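Long-range contacts in uroporphyrinogen III cosynthase (HemD) (Helicobacter pylori, PDB 3P9Z), which probably catalyses the cyclisation of the linear tetrapyrrole hydroxymethylbilane to uroporphyrinogen III, a step on the way to haem: residues T20-E25 against K145-T150; F26-L31 against V49-E54; L114-K119 against K137-Y142. All blocks are in the same frame, centred on the assembly; numbering follows the deposited sequence.

In the fold
All three contacts draw on one mixed sheet, in which strand 135-146 lies between strands 19-28 and 112-118. Interaction 1 pairs strand 19-28 with the end of strand 135-146, the antiparallel ladder that joins the two lobes, as in the uroporphyrinogen-III synthase family. Interaction 2 packs the later part of strand 19-28 on helix 46-55, and interaction 3 lies next to it, the centres about 10 Å apart; the centre of interaction 1 is about 19 Å from that of interaction 2 and about 23 Å from that of interaction 3. Along the chain, interaction 2 closes before interaction 3 opens, and interaction 1 spans both. One lobe is thus built between the two crossings of the linker.

Interaction 1 (T20-E25 against K145-T150); sequences TLILNE and KLKHLT
K147 lays its extended side chain across the backbone of I22 and L23. Its CG passes 3.3 Å from L23 O. Farther out, K147 NZ ends in a hydrogen bond of 2.8 Å to I22 O. The ammonium stands above the plane of that carbonyl, 36° out of it. At the other end of the residue K147 N donates to L23 O (2.8 Å), so two hydrogen bonds fix this lysine to successive carbonyls of residues 20-25.

The E25 side chain crosses that of K147 obliquely. Its CG takes the crowded position between the backbone N and the carbonyl carbon (chi1 69°). The chain runs on extended from there, and E25 CD rests 4.0 Å from K147 CG. The charges do not meet: E25 OE1 and K147 NZ are 5.6 Å apart, and any attraction is probably long-range. E25 OE2 instead accepts from a water that H148 N also binds, while the backbone of E25 exchanges two hydrogen bonds with K145 as an antiparallel pair.

L23 starts out away from residues 145-150, yet its CD2 reaches L149 CD1 at 3.9 Å.

Helix 170-179 lies against this junction: L23 and L146 both touch A175, and Y179 OH bonds K147 O and L149 N. L21 continues into pairing with W9 of strand 7-10, and T150 caps helix 151-157.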
# COMPACT_ATOMS: atom_id res chain seq x y z
N THR A 20 -2.47 -16.95 5.33
CA THR A 20 -1.94 -15.68 4.85
C THR A 20 -0.50 -15.45 5.33
O THR A 20 -0.20 -15.58 6.52
CB THR A 20 -2.83 -14.49 5.28
OG1 THR A 20 -4.15 -14.66 4.76
CG2 THR A 20 -2.26 -13.15 4.74
N LEU A 21 0.37 -15.09 4.40
CA LEU A 21 1.75 -14.74 4.73
C LEU A 21 1.87 -13.22 4.80
O LEU A 21 1.70 -12.54 3.79
CB LEU A 21 2.71 -15.30 3.67
CG LEU A 21 3.31 -16.71 3.84
CD1 LEU A 21 2.27 -17.76 4.20
CD2 LEU A 21 4.06 -17.15 2.58
N ILE A 22 2.13 -12.70 5.99
CA ILE A 22 2.32 -11.25 6.18
C ILE A 22 3.79 -11.06 6.46
O ILE A 22 4.26 -11.19 7.61
CB ILE A 22 1.44 -10.68 7.33
CG1 ILE A 22 -0.05 -10.99 7.08
CG2 ILE A 22 1.68 -9.13 7.54
CD1 ILE A 22 -0.95 -10.81 8.34
N LEU A 23 4.54 -10.75 5.40
CA LEU A 23 5.99 -10.74 5.49
C LEU A 23 6.60 -9.35 5.62
O LEU A 23 7.82 -9.22 5.80
CB LEU A 23 6.57 -11.43 4.26
CG LEU A 23 6.02 -12.83 3.96
CD1 LEU A 23 6.59 -13.29 2.65
CD2 LEU A 23 6.37 -13.77 5.09
N ASN A 24 5.77 -8.33 5.48
CA ASN A 24 6.21 -6.94 5.55
C ASN A 24 5.54 -6.29 6.74
O ASN A 24 4.55 -6.82 7.23
CB ASN A 24 5.80 -6.20 4.28
CG ASN A 24 6.51 -6.72 3.06
OD1 ASN A 24 5.90 -7.37 2.21
ND2 ASN A 24 7.80 -6.48 3.00
N GLU A 25 6.08 -5.17 7.18
CA GLU A 25 5.47 -4.40 8.26
C GLU A 25 5.69 -2.90 8.03
O GLU A 25 6.64 -2.49 7.39
CB GLU A 25 5.96 -4.87 9.65
CG GLU A 25 7.42 -4.56 9.96
CD GLU A 25 7.97 -5.34 11.16
OE1 GLU A 25 7.17 -5.78 12.02
OE2 GLU A 25 9.21 -5.50 11.24
N LYS A 145 8.37 -2.24 5.25
CA LYS A 145 9.66 -2.85 5.49
C LYS A 145 9.55 -4.37 5.65
O LYS A 145 8.58 -4.87 6.24
CB LYS A 145 10.20 -2.28 6.80
CG LYS A 145 11.69 -2.13 6.87
CD LYS A 145 12.06 -1.22 8.05
CE LYS A 145 13.55 -1.25 8.33
NZ LYS A 145 13.93 -2.50 9.04
N LEU A 146 10.56 -5.09 5.16
CA LEU A 146 10.65 -6.55 5.33
C LEU A 146 10.73 -6.96 6.80
O LEU A 146 11.55 -6.44 7.54
CB LEU A 146 11.89 -7.09 4.59
CG LEU A 146 12.09 -8.61 4.69
CD1 LEU A 146 11.00 -9.34 3.90
CD2 LEU A 146 13.48 -9.05 4.24
N LYS A 147 9.89 -7.91 7.21
CA LYS A 147 9.98 -8.47 8.57
C LYS A 147 11.27 -9.27 8.76
O LYS A 147 11.81 -9.85 7.81
CB LYS A 147 8.81 -9.39 8.90
CG LYS A 147 7.50 -8.70 9.09
CD LYS A 147 6.43 -9.71 9.52
CE LYS A 147 5.12 -9.00 9.77
NZ LYS A 147 4.06 -9.98 10.14
N HIS A 148 11.77 -9.28 9.99
CA HIS A 148 12.92 -10.09 10.36
C HIS A 148 12.33 -11.33 11.00
O HIS A 148 11.95 -11.28 12.16
CB HIS A 148 13.79 -9.35 11.39
CG HIS A 148 14.64 -8.27 10.82
ND1 HIS A 148 14.33 -7.60 9.65
CD2 HIS A 148 15.79 -7.71 11.27
CE1 HIS A 148 15.26 -6.69 9.41
NE2 HIS A 148 16.16 -6.74 10.37
N LEU A 149 12.21 -12.41 10.24
CA LEU A 149 11.60 -13.64 10.76
C LEU A 149 12.62 -14.64 11.26
O LEU A 149 13.64 -14.89 10.60
CB LEU A 149 10.70 -14.31 9.72
CG LEU A 149 9.62 -13.47 9.04
CD1 LEU A 149 9.21 -14.13 7.75
CD2 LEU A 149 8.42 -13.25 9.97
N THR A 150 12.33 -15.23 12.42
CA THR A 150 13.16 -16.28 12.99
C THR A 150 13.03 -17.55 12.14
O THR A 150 12.10 -17.67 11.32
CB THR A 150 12.72 -16.63 14.41
OG1 THR A 150 11.43 -17.26 14.34
CG2 THR A 150 12.67 -15.38 15.32
O HOH W 1 10.57 -7.54 11.98

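Interaction 2 (F26-L31 against V49-E54); sequences FCYYPL and VFSLLE
The Y28 ring lies with one face on S51 and has E54 at its edge. S51 CA sits 3.6 Å from the ring centroid and almost on the ring normal, a clear CH-pi contact. S51 CB adds to it at 3.5 Å from Y28 CD1. The carboxylate of E54 lies beside the CD2-CE2 side of the ring, with E54 OE2 3.6 Å from Y28 CD2. E54 CD lies in the ring plane, and the carboxylate plane is turned 73° from that of the ring. At the far end of the tyrosine, Y28 OH rests on F50 CB at 3.4 Å. The ring therefore spans a full turn of helix 46-55, from F50 to E54.

Further along, L31 CD2 meets L52 CD2 at 4.2 Å, and both leucines also touch L65 of helix 60-66.

S51 carries the polar part. Its OG, anti to the backbone N (chi1 180°), bonds V141 O on the neighbouring strand 135-146 and accepts from a water 2.9 Å away; the same water donates to Y29 O at 2.7 Å.

No direct hydrogen bond links residues 26-31 to 49-54. Adhesion rests on dispersion, on the CA-H of S51 over the ring and, probably, on mild attraction between the carboxylate and the positive C-H rim of the tyrosine, while S51 OG is satisfied by V141 O and by the water that bridges to Y29 O.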
# COMPACT_ATOMS: atom_id res chain seq x y z
N PHE A 26 4.77 -2.11 8.54
CA PHE A 26 4.82 -0.67 8.39
C PHE A 26 5.50 -0.05 9.57
O PHE A 26 5.24 -0.40 10.71
CB PHE A 26 3.42 -0.09 8.16
CG PHE A 26 2.87 -0.42 6.81
CD1 PHE A 26 3.33 0.26 5.69
CD2 PHE A 26 1.94 -1.44 6.65
CE1 PHE A 26 2.84 -0.07 4.41
CE2 PHE A 26 1.46 -1.77 5.39
CZ PHE A 26 1.91 -1.08 4.27
N CYS A 27 6.43 0.83 9.27
CA CYS A 27 7.12 1.57 10.31
C CYS A 27 6.73 3.05 10.21
O CYS A 27 6.70 3.63 9.12
CB CYS A 27 8.63 1.34 10.25
SG CYS A 27 9.08 -0.42 10.44
N TYR A 28 6.39 3.63 11.34
CA TYR A 28 5.88 5.00 11.39
C TYR A 28 6.92 6.01 11.85
O TYR A 28 7.67 5.73 12.79
CB TYR A 28 4.65 5.09 12.29
CG TYR A 28 3.45 4.32 11.81
CD1 TYR A 28 3.27 4.02 10.45
CD2 TYR A 28 2.47 3.93 12.70
CE1 TYR A 28 2.14 3.32 10.02
CE2 TYR A 28 1.34 3.24 12.28
CZ TYR A 28 1.18 2.95 10.94
OH TYR A 28 0.06 2.26 10.56
N TYR A 29 6.95 7.16 11.18
CA TYR A 29 7.86 8.26 11.50
C TYR A 29 7.06 9.51 11.85
O TYR A 29 6.18 9.92 11.09
CB TYR A 29 8.81 8.56 10.34
CG TYR A 29 9.55 7.36 9.82
CD1 TYR A 29 10.56 6.76 10.59
CD2 TYR A 29 9.25 6.82 8.59
CE1 TYR A 29 11.24 5.64 10.11
CE2 TYR A 29 9.93 5.71 8.10
CZ TYR A 29 10.92 5.13 8.87
OH TYR A 29 11.58 4.02 8.39
N PRO A 30 7.36 10.11 13.01
CA PRO A 30 6.65 11.33 13.40
C PRO A 30 6.81 12.46 12.37
O PRO A 30 7.85 12.60 11.73
CB PRO A 30 7.32 11.71 14.74
CG PRO A 30 7.78 10.42 15.30
CD PRO A 30 8.28 9.66 14.07
N LEU A 31 5.76 13.25 12.22
CA LEU A 31 5.82 14.43 11.39
C LEU A 31 6.46 15.56 12.20
O LEU A 31 5.87 16.05 13.18
CB LEU A 31 4.43 14.81 10.89
CG LEU A 31 4.29 16.02 9.98
CD1 LEU A 31 4.91 15.74 8.60
CD2 LEU A 31 2.81 16.37 9.89
N VAL A 49 -2.24 7.99 6.53
CA VAL A 49 -3.26 8.44 7.49
C VAL A 49 -3.07 7.75 8.86
O VAL A 49 -3.04 8.42 9.91
CB VAL A 49 -4.71 8.22 6.97
CG1 VAL A 49 -5.74 8.80 7.94
CG2 VAL A 49 -4.88 8.84 5.56
N PHE A 50 -2.91 6.42 8.85
CA PHE A 50 -2.74 5.67 10.10
C PHE A 50 -1.49 6.07 10.86
O PHE A 50 -1.48 6.10 12.08
CB PHE A 50 -2.69 4.16 9.82
CG PHE A 50 -3.96 3.62 9.27
CD1 PHE A 50 -5.19 4.08 9.74
CD2 PHE A 50 -3.93 2.63 8.28
CE1 PHE A 50 -6.38 3.56 9.22
CE2 PHE A 50 -5.11 2.12 7.75
CZ PHE A 50 -6.34 2.58 8.21
N SER A 51 -0.43 6.38 10.12
CA SER A 51 0.80 6.88 10.70
C SER A 51 0.55 8.17 11.47
O SER A 51 1.00 8.29 12.61
CB SER A 51 1.84 7.13 9.60
OG SER A 51 3.05 7.64 10.17
N LEU A 52 -0.15 9.13 10.87
CA LEU A 52 -0.44 10.41 11.54
C LEU A 52 -1.26 10.20 12.82
O LEU A 52 -0.92 10.71 13.87
CB LEU A 52 -1.16 11.39 10.59
CG LEU A 52 -0.37 11.93 9.40
CD1 LEU A 52 -1.27 12.84 8.58
CD2 LEU A 52 0.90 12.68 9.84
N LEU A 53 -2.33 9.41 12.70
CA LEU A 53 -3.16 9.04 13.84
C LEU A 53 -2.38 8.47 15.05
O LEU A 53 -2.67 8.82 16.20
CB LEU A 53 -4.24 8.04 13.39
CG LEU A 53 -5.29 8.62 12.44
CD1 LEU A 53 -6.20 7.52 11.92
CD2 LEU A 53 -6.12 9.71 13.13
N GLU A 54 -1.39 7.62 14.78
CA GLU A 54 -0.60 6.99 15.84
C GLU A 54 0.50 7.88 16.43
O GLU A 54 0.57 8.04 17.65
CB GLU A 54 -0.01 5.65 15.37
CG GLU A 54 0.74 4.91 16.47
CD GLU A 54 1.14 3.48 16.11
OE1 GLU A 54 0.24 2.68 15.73
OE2 GLU A 54 2.35 3.16 16.22
O HOH W 2 3.52 10.21 11.39

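Interaction 3 (L114-K119 against K137-Y142); sequences LYLRAK and KQAVVY
A118 presses its methyl into the face of the Y142 ring, CB lying 3.4 Å from Y142 CZ, while A118 CA stands above the same face toward its rim. Y142 CG lies between its own backbone N and carbonyl carbon (chi1 79°). A water bound to both A118 N and Y142 OH bridges the two residues beside this contact.

The strands run parallel, L114 beside K137 through R117 beside V140; then a beta bulge inserts V141, so that A118 pairs with Y142. R117 O accepts from V141 N at 2.9 Å and K119 N from beyond the bulge donates to Y142 O, so the ladder resumes one residue later. On the L114 face, the short A139 is the hollow and the leucines are the bumps: L114 CD1 and L116 CD2 both come to A139 CB, the former at 4.4 Å, and L116 CD2 also touches V141 CG1 at 4.1 Å.

On the Y115 face R117 is the large bump. It crosses Q138 at a slant, R117 CD 4.0 Å from Q138 CB, and R117 CG lies 3.5 Å from A139 O. The chain bends at chi3 (-60°), and R117 NE donates to A118 O at 2.6 Å. R117 CB sits over one face of the Y115 ring, which lies beside Q138 with ring and amide only 14° apart. Beyond, K119 CB packs on V140 CG1 at 3.7 Å.

The two strands are the beta elements of a beta-alpha-beta unit connected by helix 125-131. The start of that helix packs on this face, L125 on Y115 and D126 on Q138; Y115 OH bonds T44 OG1 and a malonate ion, probably from the crystallisation liquor. Helix 46-55 packs on L116, V141 and Y142, and strand 40-43 continues the sheet beyond L114 and L116.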
# COMPACT_ATOMS: atom_id res chain seq x y z
N LEU A 114 1.07 19.73 1.15
CA LEU A 114 1.92 18.86 1.92
C LEU A 114 1.55 17.43 1.57
O LEU A 114 0.41 17.00 1.81
CB LEU A 114 1.74 19.08 3.42
CG LEU A 114 2.58 18.18 4.34
CD1 LEU A 114 4.11 18.30 4.07
CD2 LEU A 114 2.27 18.55 5.77
N TYR A 115 2.50 16.73 0.98
CA TYR A 115 2.32 15.33 0.61
C TYR A 115 2.84 14.42 1.72
O TYR A 115 4.04 14.36 1.97
CB TYR A 115 3.07 15.06 -0.70
CG TYR A 115 3.06 13.64 -1.19
CD1 TYR A 115 1.96 12.80 -0.97
CD2 TYR A 115 4.13 13.15 -1.94
CE1 TYR A 115 1.95 11.48 -1.45
CE2 TYR A 115 4.13 11.84 -2.43
CZ TYR A 115 3.05 11.01 -2.19
OH TYR A 115 3.07 9.72 -2.68
N LEU A 116 1.94 13.69 2.37
CA LEU A 116 2.35 12.75 3.42
C LEU A 116 2.55 11.39 2.78
O LEU A 116 1.60 10.77 2.27
CB LEU A 116 1.32 12.74 4.58
CG LEU A 116 1.21 14.21 5.06
CD1 LEU A 116 -0.16 14.66 5.49
CD2 LEU A 116 2.26 14.64 6.09
N ARG A 117 3.80 10.94 2.76
CA ARG A 117 4.19 9.88 1.83
C ARG A 117 5.00 8.72 2.43
O ARG A 117 5.48 8.80 3.58
CB ARG A 117 4.97 10.51 0.66
CG ARG A 117 6.31 11.11 1.07
CD ARG A 117 7.29 11.22 -0.10
NE ARG A 117 7.59 9.91 -0.72
CZ ARG A 117 8.00 9.74 -1.98
NH1 ARG A 117 8.17 10.78 -2.79
NH2 ARG A 117 8.25 8.52 -2.43
N ALA A 118 5.15 7.67 1.64
CA ALA A 118 6.03 6.55 1.92
C ALA A 118 7.48 6.93 1.64
O ALA A 118 7.78 7.81 0.82
CB ALA A 118 5.65 5.36 1.06
N LYS A 119 8.39 6.26 2.35
CA LYS A 119 9.82 6.43 2.13
C LYS A 119 10.19 5.91 0.76
O LYS A 119 11.01 6.49 0.07
CB LYS A 119 10.63 5.67 3.19
CG LYS A 119 12.12 6.00 3.18
CD LYS A 119 12.74 5.74 4.54
CE LYS A 119 14.06 6.50 4.71
NZ LYS A 119 14.29 6.88 6.16
N LYS A 137 5.53 20.46 -0.63
CA LYS A 137 6.57 19.81 0.16
C LYS A 137 6.16 18.35 0.43
O LYS A 137 4.96 18.02 0.42
CB LYS A 137 6.84 20.56 1.47
CG LYS A 137 7.50 21.96 1.30
CD LYS A 137 8.84 21.88 0.52
CE LYS A 137 9.51 23.24 0.35
NZ LYS A 137 8.66 24.22 -0.38
N GLN A 138 7.15 17.49 0.66
CA GLN A 138 6.93 16.07 0.96
C GLN A 138 7.47 15.77 2.34
O GLN A 138 8.56 16.24 2.69
CB GLN A 138 7.72 15.19 0.02
CG GLN A 138 7.52 15.45 -1.43
CD GLN A 138 8.19 14.39 -2.27
OE1 GLN A 138 9.37 14.50 -2.60
NE2 GLN A 138 7.44 13.39 -2.64
N ALA A 139 6.74 14.97 3.11
CA ALA A 139 7.28 14.40 4.34
C ALA A 139 7.00 12.91 4.37
O ALA A 139 5.85 12.48 4.21
CB ALA A 139 6.70 15.08 5.58
N VAL A 140 8.06 12.14 4.58
CA VAL A 140 8.02 10.70 4.76
C VAL A 140 7.44 10.36 6.15
O VAL A 140 8.05 10.65 7.18
CB VAL A 140 9.46 10.14 4.63
CG1 VAL A 140 9.52 8.65 5.02
CG2 VAL A 140 10.01 10.37 3.19
N VAL A 141 6.28 9.73 6.19
CA VAL A 141 5.69 9.38 7.48
C VAL A 141 5.59 7.87 7.71
O VAL A 141 5.19 7.42 8.79
CB VAL A 141 4.32 10.08 7.72
CG1 VAL A 141 4.50 11.63 7.69
CG2 VAL A 141 3.29 9.63 6.70
N TYR A 142 5.94 7.09 6.70
CA TYR A 142 5.97 5.63 6.89
C TYR A 142 6.87 4.93 5.89
O TYR A 142 7.25 5.49 4.87
CB TYR A 142 4.54 5.02 6.88
CG TYR A 142 3.97 4.83 5.49
CD1 TYR A 142 3.33 5.89 4.85
CD2 TYR A 142 4.08 3.61 4.82
CE1 TYR A 142 2.81 5.75 3.57
CE2 TYR A 142 3.55 3.46 3.51
CZ TYR A 142 2.91 4.54 2.92
OH TYR A 142 2.39 4.45 1.65
O HOH W 3 2.63 7.10 0.21